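PDB 1DYP: kappa-carrageenase from Pseudoalteromonas carrageenovora, which catalyses the endohydrolysis of beta-1,4 linkages between D-galactose 4-sulfate and 3,6-anhydro-D-galactose in kappa-carrageenans, here represented by its family 16 glycoside hydrolase catalytic domain. Local coordinates for residues Q3-K8 against Y97-A102; T58-S63 against Y83-V88; G131-S136 against N218-R223; S147-S152 against P185-N190. The protein carries 1 engineered substitution. All blocks are in the same frame, centred on the assembly; numbering follows the deposited sequence.

Contact 1. Residues Q3-K8 against Y97-A102; sequences QPPIAK and YGYYEA
Glu101, whose carboxylate meets the Pro5 ring, has its hydrogen bond on the other oxygen, between OE2 and Tyr264 OH; OE1 makes a plain contact with the proline, 3.1 Å from Pro5 CG and 3.4 Å from CD. The rest of the contact is apolar and centres on Tyr99. Its CG is anti to the backbone N (chi1 -177°), and the ring reaches out toward the N-terminal residues. Ile6 comes over one face: CG1 sits 4.2 Å from the ring centroid, close enough to the normal for a CH-pi contact and shifted toward the rim. CD1 presses closer, 3.3 Å from Tyr99 CD1, and CG2 touches the CE1 corner. The prolines meet the CD2–CE2 side obliquely, Pro4 CB lying 3.6 Å from Tyr99 CD2 and Pro5 CD the same distance from Tyr99 CE2. A type I turn from Pro4 to Ala7, closed by Ala7 N to Pro4 O at 3.0 Å, brings these three consecutive side chains round one tyrosine. Trp13 of strand 13-15 packs on Pro4, Ile6 and Tyr99, and Trp268 of strand 258-270 touches both Pro4 and Tyr99. Strand 98-105 itself runs between its antiparallel neighbours 193-199 and 258-270, so the N-terminal loop is laid onto the beta-sandwich across the side chain of Tyr99.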
loop_
_atom_site.group_PDB
_atom_site.type_symbol
_atom_site.label_atom_id
_atom_site.label_comp_id
_atom_site.label_asym_id
_atom_site.label_seq_id
_atom_site.Cartn_x
_atom_site.Cartn_y
_atom_site.Cartn_z
ATOM N N GLN A 3 -13.323 15.326 12.113
ATOM C CA GLN A 3 -11.989 15.910 11.956
ATOM C C GLN A 3 -10.823 14.962 12.240
ATOM O O GLN A 3 -10.931 14.057 13.068
ATOM C CB GLN A 3 -11.858 17.137 12.864
ATOM C CG GLN A 3 -12.848 18.249 12.565
ATOM C CD GLN A 3 -12.596 18.912 11.227
ATOM O OE1 GLN A 3 -11.550 19.522 11.012
ATOM N NE2 GLN A 3 -13.556 18.794 10.318
ATOM N N PRO A 4 -9.681 15.173 11.561
ATOM C CA PRO A 4 -8.493 14.334 11.749
ATOM C C PRO A 4 -7.871 14.531 13.132
ATOM O O PRO A 4 -7.927 15.622 13.698
ATOM C CB PRO A 4 -7.572 14.789 10.621
ATOM C CG PRO A 4 -7.909 16.238 10.494
ATOM C CD PRO A 4 -9.421 16.230 10.567
ATOM N N PRO A 5 -7.261 13.472 13.686
ATOM C CA PRO A 5 -6.623 13.497 15.006
ATOM C C PRO A 5 -5.470 14.484 15.166
ATOM O O PRO A 5 -5.132 14.869 16.284
ATOM C CB PRO A 5 -6.174 12.050 15.193
ATOM C CG PRO A 5 -5.874 11.616 13.792
ATOM C CD PRO A 5 -7.057 12.166 13.034
ATOM N N ILE A 6 -4.865 14.891 14.055
ATOM C CA ILE A 6 -3.749 15.826 14.113
ATOM C C ILE A 6 -4.215 17.272 14.018
ATOM O O ILE A 6 -3.402 18.193 13.994
ATOM C CB ILE A 6 -2.736 15.573 12.980
ATOM C CG1 ILE A 6 -3.386 15.853 11.624
ATOM C CG2 ILE A 6 -2.236 14.138 13.047
ATOM C CD1 ILE A 6 -2.398 15.938 10.485
ATOM N N ALA A 7 -5.527 17.470 13.955
ATOM C CA ALA A 7 -6.079 18.814 13.866
ATOM C C ALA A 7 -5.680 19.609 15.105
ATOM O O ALA A 7 -5.856 19.147 16.232
ATOM C CB ALA A 7 -7.595 18.753 13.745
ATOM N N LYS A 8 -5.129 20.798 14.886
ATOM C CA LYS A 8 -4.708 21.669 15.977
ATOM C C LYS A 8 -5.857 22.620 16.304
ATOM O O LYS A 8 -6.739 22.845 15.475
ATOM C CB LYS A 8 -3.475 22.476 15.562
ATOM C CG LYS A 8 -2.300 21.632 15.085
ATOM C CD LYS A 8 -1.205 22.505 14.487
ATOM C CE LYS A 8 -0.095 21.662 13.882
ATOM N NZ LYS A 8 0.938 22.500 13.210
ATOM N N TYR A 97 -1.722 15.964 -1.293
ATOM C CA TYR A 97 -1.668 16.547 0.040
ATOM C C TYR A 97 -2.926 16.289 0.856
ATOM O O TYR A 97 -4.040 16.279 0.329
ATOM C CB TYR A 97 -1.407 18.050 -0.065
ATOM C CG TYR A 97 -0.352 18.368 -1.094
ATOM C CD1 TYR A 97 0.862 17.683 -1.104
ATOM C CD2 TYR A 97 -0.591 19.301 -2.100
ATOM C CE1 TYR A 97 1.810 17.908 -2.097
ATOM C CE2 TYR A 97 0.351 19.536 -3.100
ATOM C CZ TYR A 97 1.546 18.833 -3.093
ATOM O OH TYR A 97 2.465 19.027 -4.098
ATOM N N GLY A 98 -2.730 16.070 2.151
ATOM C CA GLY A 98 -3.844 15.822 3.043
ATOM C C GLY A 98 -3.477 14.828 4.122
ATOM O O GLY A 98 -2.368 14.289 4.134
ATOM N N TYR A 99 -4.400 14.599 5.047
ATOM C CA TYR A 99 -4.160 13.641 6.111
ATOM C C TYR A 99 -4.963 12.393 5.783
ATOM O O TYR A 99 -6.156 12.474 5.480
ATOM C CB TYR A 99 -4.599 14.192 7.463
ATOM C CG TYR A 99 -4.288 13.231 8.580
ATOM C CD1 TYR A 99 -2.974 13.030 9.002
ATOM C CD2 TYR A 99 -5.294 12.475 9.175
ATOM C CE1 TYR A 99 -2.670 12.099 9.988
ATOM C CE2 TYR A 99 -5.001 11.540 10.158
ATOM C CZ TYR A 99 -3.687 11.358 10.559
ATOM O OH TYR A 99 -3.390 10.433 11.526
ATOM N N TYR A 100 -4.297 11.244 5.838
ATOM C CA TYR A 100 -4.923 9.967 5.527
ATOM C C TYR A 100 -4.852 9.047 6.730
ATOM O O TYR A 100 -3.848 9.013 7.432
ATOM C CB TYR A 100 -4.199 9.283 4.369
ATOM C CG TYR A 100 -4.072 10.104 3.113
ATOM C CD1 TYR A 100 -3.149 11.148 3.023
ATOM C CD2 TYR A 100 -4.839 9.805 1.989
ATOM C CE1 TYR A 100 -2.992 11.868 1.840
ATOM C CE2 TYR A 100 -4.691 10.514 0.808
ATOM C CZ TYR A 100 -3.766 11.539 0.738
ATOM O OH TYR A 100 -3.597 12.216 -0.444
ATOM N N GLU A 101 -5.909 8.275 6.948
ATOM C CA GLU A 101 -5.930 7.364 8.076
ATOM C C GLU A 101 -6.800 6.150 7.809
ATOM O O GLU A 101 -7.877 6.257 7.234
ATOM C CB GLU A 101 -6.439 8.096 9.318
ATOM C CG GLU A 101 -6.579 7.236 10.555
ATOM C CD GLU A 101 -7.038 8.041 11.754
ATOM O OE1 GLU A 101 -6.289 8.949 12.179
ATOM O OE2 GLU A 101 -8.145 7.769 12.266
ATOM N N ALA A 102 -6.315 4.986 8.218
ATOM C CA ALA A 102 -7.075 3.756 8.063
ATOM C C ALA A 102 -6.952 2.982 9.367
ATOM O O ALA A 102 -5.888 2.963 9.987
ATOM C CB ALA A 102 -6.537 2.928 6.899
#

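Contact 2. Residues T58-S63 against Y83-V88; sequences TTKRES and YYTSGV
Lys60 and Thr85 face each other as an antiparallel hydrogen-bonded pair, Lys60 N to Thr85 O at 2.9 Å and Thr85 N to Lys60 O at 3.1 Å, and the tight part of the contact spreads from there. At its buried end Thr59 OG1 donates to Ser86 OG over 2.8 Å; that serine passes its own proton to Gln231 O, and Gln231 NE2 donates to the threonine, so both hydroxyls are satisfied. Next comes Arg61 opposite Tyr84, a non-hydrogen-bonded pair; the bend at chi2 (68°) puts Arg61 CD over the face of the Tyr84 ring, 4.0 Å from its centroid. The two strands, 54-70 and 75-95, form a beta hairpin of the family 16 sandwich. Beyond the pair the packing opens toward solvent and becomes polar. Tyr83 O accepts from Glu62 N at 2.7 Å and, weakly, from Arg61 NH1. One face of the guanidinium meets Tyr83 CB, with exposed Ser63 OG taking a straighter bond from NH1 (2.8 Å, 164°) in the guanidinium plane, while NE donates to Lys251 O. An alanine in place of Arg61 would probably remove the CD methylene from over the Tyr84 ring and leave Ser63 OG and Lys251 O without this donor. Glu62 OE1 lies 2.7 Å from Thr85 OG1, whose proton may instead go to Asn47 OD1.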
loop_
_atom_site.group_PDB
_atom_site.type_symbol
_atom_site.label_atom_id
_atom_site.label_comp_id
_atom_site.label_asym_id
_atom_site.label_seq_id
_atom_site.Cartn_x
_atom_site.Cartn_y
_atom_site.Cartn_z
ATOM N N THR A 58 -8.838 -10.523 1.346
ATOM C CA THR A 58 -8.349 -11.872 1.560
ATOM C C THR A 58 -7.342 -12.405 0.557
ATOM O O THR A 58 -7.478 -12.197 -0.646
ATOM C CB THR A 58 -9.546 -12.849 1.580
ATOM O OG1 THR A 58 -10.484 -12.429 2.578
ATOM C CG2 THR A 58 -9.088 -14.272 1.871
ATOM N N THR A 59 -6.322 -13.086 1.072
ATOM C CA THR A 59 -5.330 -13.727 0.223
ATOM C C THR A 59 -5.674 -15.207 0.317
ATOM O O THR A 59 -5.792 -15.755 1.416
ATOM C CB THR A 59 -3.893 -13.519 0.727
ATOM O OG1 THR A 59 -3.572 -12.125 0.694
ATOM C CG2 THR A 59 -2.907 -14.273 -0.162
ATOM N N LYS A 60 -5.853 -15.843 -0.833
ATOM C CA LYS A 60 -6.208 -17.252 -0.867
ATOM C C LYS A 60 -5.190 -18.050 -1.652
ATOM O O LYS A 60 -4.542 -17.528 -2.559
ATOM C CB LYS A 60 -7.558 -17.447 -1.564
ATOM C CG LYS A 60 -8.728 -16.654 -1.022
ATOM C CD LYS A 60 -9.960 -16.936 -1.880
ATOM C CE LYS A 60 -11.187 -16.171 -1.407
ATOM N NZ LYS A 60 -12.361 -16.421 -2.301
ATOM N N ARG A 61 -5.043 -19.319 -1.293
ATOM C CA ARG A 61 -4.170 -20.192 -2.053
ATOM C C ARG A 61 -5.083 -20.503 -3.236
ATOM O O ARG A 61 -6.141 -21.115 -3.069
ATOM C CB ARG A 61 -3.859 -21.467 -1.275
ATOM C CG ARG A 61 -3.150 -22.533 -2.095
ATOM C CD ARG A 61 -1.724 -22.149 -2.477
ATOM N NE ARG A 61 -1.099 -23.250 -3.202
ATOM C CZ ARG A 61 -1.286 -23.503 -4.493
ATOM N NH1 ARG A 61 -2.068 -22.719 -5.223
ATOM N NH2 ARG A 61 -0.727 -24.574 -5.045
ATOM N N GLU A 62 -4.694 -20.050 -4.421
ATOM C CA GLU A 62 -5.505 -20.265 -5.606
ATOM C C GLU A 62 -4.648 -20.304 -6.856
ATOM O O GLU A 62 -4.190 -19.271 -7.341
ATOM C CB GLU A 62 -6.559 -19.158 -5.722
ATOM C CG GLU A 62 -7.267 -19.116 -7.059
ATOM C CD GLU A 62 -8.523 -18.266 -7.042
ATOM O OE1 GLU A 62 -8.648 -17.372 -6.178
ATOM O OE2 GLU A 62 -9.386 -18.497 -7.914
ATOM N N SER A 63 -4.425 -21.509 -7.369
ATOM C CA SER A 63 -3.625 -21.672 -8.568
ATOM C C SER A 63 -4.331 -21.066 -9.762
ATOM O O SER A 63 -5.546 -21.171 -9.900
ATOM C CB SER A 63 -3.361 -23.150 -8.836
ATOM O OG SER A 63 -2.591 -23.712 -7.791
ATOM N N TYR A 83 0.238 -18.894 -7.667
ATOM C CA TYR A 83 -0.417 -19.734 -6.674
ATOM C C TYR A 83 -1.352 -19.080 -5.667
ATOM O O TYR A 83 -2.028 -19.778 -4.908
ATOM C CB TYR A 83 0.677 -20.510 -5.945
ATOM C CG TYR A 83 1.692 -21.071 -6.914
ATOM C CD1 TYR A 83 1.394 -22.183 -7.697
ATOM C CD2 TYR A 83 2.923 -20.438 -7.112
ATOM C CE1 TYR A 83 2.289 -22.649 -8.655
ATOM C CE2 TYR A 83 3.824 -20.895 -8.067
ATOM C CZ TYR A 83 3.500 -22.000 -8.836
ATOM O OH TYR A 83 4.386 -22.451 -9.790
ATOM N N TYR A 84 -1.395 -17.754 -5.662
ATOM C CA TYR A 84 -2.253 -17.038 -4.729
ATOM C C TYR A 84 -2.971 -15.869 -5.382
ATOM O O TYR A 84 -2.462 -15.260 -6.322
ATOM C CB TYR A 84 -1.435 -16.491 -3.548
ATOM C CG TYR A 84 -0.690 -17.536 -2.765
ATOM C CD1 TYR A 84 0.547 -18.012 -3.200
ATOM C CD2 TYR A 84 -1.236 -18.078 -1.603
ATOM C CE1 TYR A 84 1.223 -19.006 -2.495
ATOM C CE2 TYR A 84 -0.572 -19.074 -0.894
ATOM C CZ TYR A 84 0.655 -19.533 -1.346
ATOM O OH TYR A 84 1.310 -20.529 -0.653
ATOM N N THR A 85 -4.166 -15.570 -4.885
ATOM C CA THR A 85 -4.929 -14.426 -5.369
ATOM C C THR A 85 -5.154 -13.584 -4.125
ATOM O O THR A 85 -5.092 -14.096 -3.007
ATOM C CB THR A 85 -6.293 -14.820 -5.982
ATOM O OG1 THR A 85 -7.066 -15.561 -5.029
ATOM C CG2 THR A 85 -6.085 -15.646 -7.248
ATOM N N SER A 86 -5.383 -12.291 -4.297
ATOM C CA SER A 86 -5.593 -11.457 -3.127
ATOM C C SER A 86 -6.613 -10.362 -3.369
ATOM O O SER A 86 -7.230 -10.299 -4.434
ATOM C CB SER A 86 -4.268 -10.852 -2.664
ATOM O OG SER A 86 -4.382 -10.388 -1.331
ATOM N N GLY A 87 -6.779 -9.501 -2.372
ATOM C CA GLY A 87 -7.749 -8.428 -2.463
ATOM C C GLY A 87 -7.158 -7.035 -2.450
ATOM O O GLY A 87 -6.119 -6.780 -1.838
ATOM N N VAL A 88 -7.846 -6.128 -3.130
ATOM C CA VAL A 88 -7.418 -4.742 -3.228
ATOM C C VAL A 88 -8.617 -3.813 -3.361
ATOM O O VAL A 88 -9.676 -4.202 -3.865
ATOM C CB VAL A 88 -6.501 -4.531 -4.464
ATOM C CG1 VAL A 88 -7.245 -4.929 -5.734
ATOM C CG2 VAL A 88 -6.047 -3.073 -4.547
#

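Contact 3. Residues G131-S136 against N218-R223; sequences GDVQYS and NLYWHR
Arg223, Ser136 and Val133 carry this contact. Arg223 runs past Val133 in the opposite direction, its CD 3.9 Å from Val133 CG1 and 3.4 Å from Ser136 OG. Beyond CD the chain bends at chi3 (60°), which places NE near Gln134; the Gln134 carbonyl oxygen lies over one face of the guanidinium without being bonded to NE. Ser136 OG, anti to its own carbonyl carbon (chi1 -62°), donates to Tyr220 O over 2.7 Å. Its CB rests obliquely against the Trp221 ring, 3.9 Å from CD1. Val133 brings CG1 to within 3.5 Å of that same Tyr220 O, and its CG2 packs on Tyr220 CD1 at 3.7 Å. A water in the guanidinium plane links Val133 O to Arg223 NH1. The chain of 131-136 turns a corner at Gln134, where Gln134 and Tyr135 together face Ile159 in a classic beta bulge; Tyr135 goes on to hydrogen-bond the nucleophile Glu137. In 218-223, Asn218 OD1 accepts from Trp221 N, an Asx motif within the loop. The guanidinium finds direct acceptors in Thr122 O and Ser121 OG; across this contact Arg223 offers its methylenes to Val133 and Ser136 and reaches Val133 O by way of the water, and the serine hydroxyl supplies the direct polar tie.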
loop_
_atom_site.group_PDB
_atom_site.type_symbol
_atom_site.label_atom_id
_atom_site.label_comp_id
_atom_site.label_asym_id
_atom_site.label_seq_id
_atom_site.Cartn_x
_atom_site.Cartn_y
_atom_site.Cartn_z
ATOM N N GLY A 131 15.434 15.784 -12.913
ATOM C CA GLY A 131 14.634 16.045 -11.731
ATOM C C GLY A 131 13.167 15.687 -11.867
ATOM O O GLY A 131 12.426 15.731 -10.884
ATOM N N ASP A 132 12.736 15.346 -13.077
ATOM C CA ASP A 132 11.342 14.969 -13.295
ATOM C C ASP A 132 11.011 13.704 -12.515
ATOM O O ASP A 132 11.814 12.774 -12.453
ATOM C CB ASP A 132 11.074 14.705 -14.778
ATOM C CG ASP A 132 10.618 15.943 -15.527
ATOM O OD1 ASP A 132 10.499 17.024 -14.912
ATOM O OD2 ASP A 132 10.371 15.821 -16.742
ATOM N N VAL A 133 9.821 13.680 -11.925
ATOM C CA VAL A 133 9.362 12.523 -11.171
ATOM C C VAL A 133 8.306 11.827 -12.022
ATOM O O VAL A 133 7.258 12.402 -12.322
ATOM C CB VAL A 133 8.748 12.940 -9.822
ATOM C CG1 VAL A 133 8.143 11.730 -9.129
ATOM C CG2 VAL A 133 9.822 13.574 -8.941
ATOM N N GLN A 134 8.594 10.591 -12.416
ATOM C CA GLN A 134 7.684 9.823 -13.258
ATOM C C GLN A 134 6.707 8.977 -12.458
ATOM O O GLN A 134 5.685 8.542 -12.983
ATOM C CB GLN A 134 8.470 8.885 -14.177
ATOM C CG GLN A 134 9.599 9.533 -14.955
ATOM C CD GLN A 134 10.180 8.602 -16.005
ATOM O OE1 GLN A 134 10.160 7.381 -15.852
ATOM N NE2 GLN A 134 10.714 9.179 -17.077
ATOM N N TYR A 135 7.033 8.736 -11.195
ATOM C CA TYR A 135 6.197 7.900 -10.342
ATOM C C TYR A 135 6.351 8.278 -8.878
ATOM O O TYR A 135 7.464 8.491 -8.401
ATOM C CB TYR A 135 6.598 6.433 -10.536
ATOM C CG TYR A 135 5.902 5.451 -9.618
ATOM C CD1 TYR A 135 4.550 5.151 -9.785
ATOM C CD2 TYR A 135 6.598 4.816 -8.589
ATOM C CE1 TYR A 135 3.907 4.239 -8.949
ATOM C CE2 TYR A 135 5.962 3.902 -7.745
ATOM C CZ TYR A 135 4.618 3.619 -7.932
ATOM O OH TYR A 135 3.979 2.719 -7.112
ATOM N N SER A 136 5.226 8.361 -8.173
ATOM C CA SER A 136 5.220 8.690 -6.750
ATOM C C SER A 136 4.389 7.661 -5.995
ATOM O O SER A 136 3.273 7.335 -6.399
ATOM C CB SER A 136 4.613 10.075 -6.507
ATOM O OG SER A 136 5.362 11.100 -7.132
ATOM N N ASN A 218 9.211 15.921 1.502
ATOM C CA ASN A 218 8.491 15.509 0.311
ATOM C C ASN A 218 9.245 15.983 -0.917
ATOM O O ASN A 218 8.952 17.044 -1.471
ATOM C CB ASN A 218 7.076 16.077 0.293
ATOM C CG ASN A 218 6.251 15.497 -0.827
ATOM O OD1 ASN A 218 6.795 14.892 -1.751
ATOM N ND2 ASN A 218 4.939 15.677 -0.762
ATOM N N LEU A 219 10.217 15.183 -1.334
ATOM C CA LEU A 219 11.042 15.505 -2.485
ATOM C C LEU A 219 10.428 15.057 -3.798
ATOM O O LEU A 219 10.454 15.794 -4.788
ATOM C CB LEU A 219 12.410 14.836 -2.347
ATOM C CG LEU A 219 13.216 15.114 -1.077
ATOM C CD1 LEU A 219 14.445 14.221 -1.059
ATOM C CD2 LEU A 219 13.606 16.580 -1.021
ATOM N N TYR A 220 9.868 13.852 -3.800
ATOM C CA TYR A 220 9.321 13.274 -5.023
ATOM C C TYR A 220 7.906 12.719 -4.926
ATOM O O TYR A 220 7.555 11.807 -5.670
ATOM C CB TYR A 220 10.247 12.146 -5.484
ATOM C CG TYR A 220 11.715 12.487 -5.393
ATOM C CD1 TYR A 220 12.252 13.530 -6.143
ATOM C CD2 TYR A 220 12.570 11.774 -4.549
ATOM C CE1 TYR A 220 13.600 13.855 -6.060
ATOM C CE2 TYR A 220 13.925 12.094 -4.459
ATOM C CZ TYR A 220 14.431 13.136 -5.219
ATOM O OH TYR A 220 15.767 13.461 -5.152
ATOM N N TRP A 221 7.088 13.270 -4.039
ATOM C CA TRP A 221 5.736 12.757 -3.880
ATOM C C TRP A 221 4.662 13.833 -4.008
ATOM O O TRP A 221 3.873 14.068 -3.090
ATOM C CB TRP A 221 5.657 12.011 -2.542
ATOM C CG TRP A 221 6.651 10.883 -2.523
ATOM C CD1 TRP A 221 6.484 9.641 -3.068
ATOM C CD2 TRP A 221 8.023 10.953 -2.106
ATOM N NE1 TRP A 221 7.668 8.941 -3.033
ATOM C CE2 TRP A 221 8.628 9.723 -2.448
ATOM C CE3 TRP A 221 8.800 11.940 -1.483
ATOM C CZ2 TRP A 221 9.977 9.453 -2.191
ATOM C CZ3 TRP A 221 10.143 11.670 -1.225
ATOM C CH2 TRP A 221 10.716 10.436 -1.580
ATOM N N HIS A 222 4.641 14.483 -5.169
ATOM C CA HIS A 222 3.669 15.536 -5.444
ATOM C C HIS A 222 2.710 15.141 -6.565
ATOM O O HIS A 222 1.811 15.907 -6.925
ATOM C CB HIS A 222 4.382 16.839 -5.818
ATOM C CG HIS A 222 5.369 17.304 -4.793
ATOM N ND1 HIS A 222 6.705 16.973 -4.844
ATOM C CD2 HIS A 222 5.207 18.049 -3.674
ATOM C CE1 HIS A 222 7.325 17.493 -3.801
ATOM N NE2 HIS A 222 6.439 18.150 -3.074
ATOM N N ARG A 223 2.905 13.951 -7.122
ATOM C CA ARG A 223 2.040 13.469 -8.190
ATOM C C ARG A 223 0.686 13.039 -7.645
ATOM O O ARG A 223 0.518 12.861 -6.438
ATOM C CB ARG A 223 2.688 12.285 -8.915
ATOM C CG ARG A 223 3.852 12.664 -9.811
ATOM C CD ARG A 223 4.499 11.436 -10.427
ATOM N NE ARG A 223 3.573 10.666 -11.255
ATOM C CZ ARG A 223 3.136 11.043 -12.453
ATOM N NH1 ARG A 223 3.535 12.191 -12.983
ATOM N NH2 ARG A 223 2.304 10.259 -13.128
HETATM O O HOH W 1 5.326 14.297 -12.133
#

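Contact 4. Residues S147-S152 against P185-N190; sequences SAVRES and PFDPRN
Val149 meets Arg189 at about a right angle, setting CG2 over one face of the guanidinium, 3.4 Å from NE. That branch is anti to the backbone N of Val149, while the valine carbonyl oxygen lies 3.7 Å from Pro188 CG. Asp187 fixes the turn of the guanidinium, which grips it side-on: Arg189 NE donates to OD1 at 3.0 Å and NH2 to OD2 at 2.9 Å, each oxygen accepting on its syn lone pair. OD1 also takes Arg189 N at 2.8 Å, making an Asx turn. An alanine at Arg189 would probably deprive Asp187 OD2 of its charged mate and leave Val149 CG2 without the flat group beneath it. Arg150 follows, extended from CG to NE, with CG 3.4 Å from Phe186 O. One face of its guanidinium lies over the peptide joining Phe186 and Asp187. A water accepts from Arg150 NE (2.9 Å) and donates to Asp187 OD2 (3.1 Å), bridging opposite charges that do not touch directly. Two type I turns thus meet at the surface, Ala148–Glu151 leading into strand 151-162 and Asp187–Asn190 lying between strands 181-183 and 193-199; Arg150 bonds Leu184 through the backbone, Arg189 NH1 reaches Ser108 O, and Phe186 stacks on His193.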
loop_
_atom_site.group_PDB
_atom_site.type_symbol
_atom_site.label_atom_id
_atom_site.label_comp_id
_atom_site.label_asym_id
_atom_site.label_seq_id
_atom_site.Cartn_x
_atom_site.Cartn_y
_atom_site.Cartn_z
ATOM N N SER A 147 11.268 -9.642 9.253
ATOM C CA SER A 147 11.531 -10.852 10.030
ATOM C C SER A 147 10.662 -11.024 11.276
ATOM O O SER A 147 10.239 -12.137 11.589
ATOM C CB SER A 147 13.011 -10.913 10.431
ATOM O OG SER A 147 13.310 -9.980 11.451
ATOM N N ALA A 148 10.409 -9.929 11.986
ATOM C CA ALA A 148 9.597 -9.970 13.200
ATOM C C ALA A 148 8.225 -9.371 12.924
ATOM O O ALA A 148 8.106 -8.349 12.249
ATOM C CB ALA A 148 10.288 -9.209 14.321
ATOM N N VAL A 149 7.192 -10.007 13.467
ATOM C CA VAL A 149 5.826 -9.564 13.249
ATOM C C VAL A 149 5.533 -8.123 13.677
ATOM O O VAL A 149 4.676 -7.469 13.089
ATOM C CB VAL A 149 4.829 -10.518 13.953
ATOM C CG1 VAL A 149 4.879 -10.310 15.464
ATOM C CG2 VAL A 149 3.426 -10.305 13.405
ATOM N N ARG A 150 6.242 -7.616 14.681
ATOM C CA ARG A 150 5.986 -6.252 15.134
ATOM C C ARG A 150 6.749 -5.165 14.389
ATOM O O ARG A 150 6.624 -3.984 14.709
ATOM C CB ARG A 150 6.232 -6.135 16.641
ATOM C CG ARG A 150 5.261 -6.976 17.451
ATOM C CD ARG A 150 5.301 -6.662 18.938
ATOM N NE ARG A 150 4.311 -7.463 19.653
ATOM C CZ ARG A 150 3.964 -7.276 20.922
ATOM N NH1 ARG A 150 4.526 -6.308 21.633
ATOM N NH2 ARG A 150 3.047 -8.058 21.479
ATOM N N GLU A 151 7.533 -5.552 13.389
ATOM C CA GLU A 151 8.271 -4.560 12.613
ATOM C C GLU A 151 7.375 -4.082 11.476
ATOM O O GLU A 151 6.925 -4.880 10.650
ATOM C CB GLU A 151 9.552 -5.165 12.037
ATOM C CG GLU A 151 10.443 -4.169 11.294
ATOM C CD GLU A 151 10.947 -3.047 12.190
ATOM O OE1 GLU A 151 11.053 -3.262 13.416
ATOM O OE2 GLU A 151 11.256 -1.953 11.669
ATOM N N SER A 152 7.106 -2.783 11.446
ATOM C CA SER A 152 6.268 -2.212 10.398
ATOM C C SER A 152 7.076 -1.262 9.530
ATOM O O SER A 152 8.065 -0.680 9.982
ATOM C CB SER A 152 5.076 -1.464 11.006
ATOM O OG SER A 152 5.499 -0.418 11.867
ATOM N N PRO A 185 4.473 -1.265 19.205
ATOM C CA PRO A 185 4.359 -1.595 20.627
ATOM C C PRO A 185 3.205 -2.568 20.861
ATOM O O PRO A 185 2.693 -2.695 21.976
ATOM C CB PRO A 185 4.119 -0.235 21.272
ATOM C CG PRO A 185 3.293 0.465 20.248
ATOM C CD PRO A 185 4.007 0.112 18.949
ATOM N N PHE A 186 2.814 -3.264 19.798
ATOM C CA PHE A 186 1.715 -4.220 19.850
ATOM C C PHE A 186 1.797 -5.156 18.651
ATOM O O PHE A 186 2.557 -4.908 17.712
ATOM C CB PHE A 186 0.378 -3.468 19.822
ATOM C CG PHE A 186 0.225 -2.541 18.639
ATOM C CD1 PHE A 186 -0.108 -3.040 17.383
ATOM C CD2 PHE A 186 0.439 -1.170 18.777
ATOM C CE1 PHE A 186 -0.225 -2.191 16.281
ATOM C CE2 PHE A 186 0.324 -0.313 17.681
ATOM C CZ PHE A 186 -0.009 -0.824 16.430
ATOM N N ASP A 187 1.026 -6.238 18.694
ATOM C CA ASP A 187 0.983 -7.181 17.582
ATOM C C ASP A 187 -0.081 -6.593 16.660
ATOM O O ASP A 187 -1.242 -6.478 17.040
ATOM C CB ASP A 187 0.542 -8.562 18.071
ATOM C CG ASP A 187 0.642 -9.616 16.993
ATOM O OD1 ASP A 187 0.273 -9.323 15.838
ATOM O OD2 ASP A 187 1.083 -10.743 17.302
ATOM N N PRO A 188 0.299 -6.211 15.431
ATOM C CA PRO A 188 -0.686 -5.631 14.512
ATOM C C PRO A 188 -1.809 -6.565 14.077
ATOM O O PRO A 188 -2.755 -6.134 13.426
ATOM C CB PRO A 188 0.169 -5.167 13.341
ATOM C CG PRO A 188 1.255 -6.190 13.304
ATOM C CD PRO A 188 1.607 -6.376 14.771
ATOM N N ARG A 189 -1.704 -7.838 14.444
ATOM C CA ARG A 189 -2.724 -8.816 14.086
ATOM C C ARG A 189 -3.803 -8.869 15.162
ATOM O O ARG A 189 -4.829 -9.526 14.993
ATOM C CB ARG A 189 -2.091 -10.197 13.936
ATOM C CG ARG A 189 -1.002 -10.259 12.883
ATOM C CD ARG A 189 -0.307 -11.603 12.910
ATOM N NE ARG A 189 0.419 -11.796 14.162
ATOM C CZ ARG A 189 1.104 -12.892 14.459
ATOM N NH1 ARG A 189 1.150 -13.900 13.598
ATOM N NH2 ARG A 189 1.762 -12.971 15.608
ATOM N N ASN A 190 -3.563 -8.171 16.267
ATOM C CA ASN A 190 -4.509 -8.152 17.372
ATOM C C ASN A 190 -5.314 -6.863 17.423
ATOM O O ASN A 190 -4.783 -5.797 17.734
ATOM C CB ASN A 190 -3.780 -8.329 18.700
ATOM C CG ASN A 190 -4.733 -8.617 19.840
ATOM O OD1 ASN A 190 -5.225 -9.739 19.979
ATOM N ND2 ASN A 190 -5.019 -7.602 20.648
HETATM O O HOH W 2 3.627 -10.135 18.910
#

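From the N terminus, the loop at 3-8 waits until 97-102 to close contact 1, which lays the start of the chain on strand 98-105. Contact 2 falls wholly within that span, a short hairpin closure between strands 54-70 and 75-95 on the other side of the chain's centre, about 32 Å away between centres. The chain then opens contact 3 at 131-136 and closes it at 218-223, joining strand 133-139 to the loop before strand 225-233. Contact 4 lies inside this second span, linking two surface turns. The second nest (3 with 4 inside) follows the first (1 with 2 inside), and no two contacts cross; Tyr97 packing against His222 brings contacts 1 and 3 together.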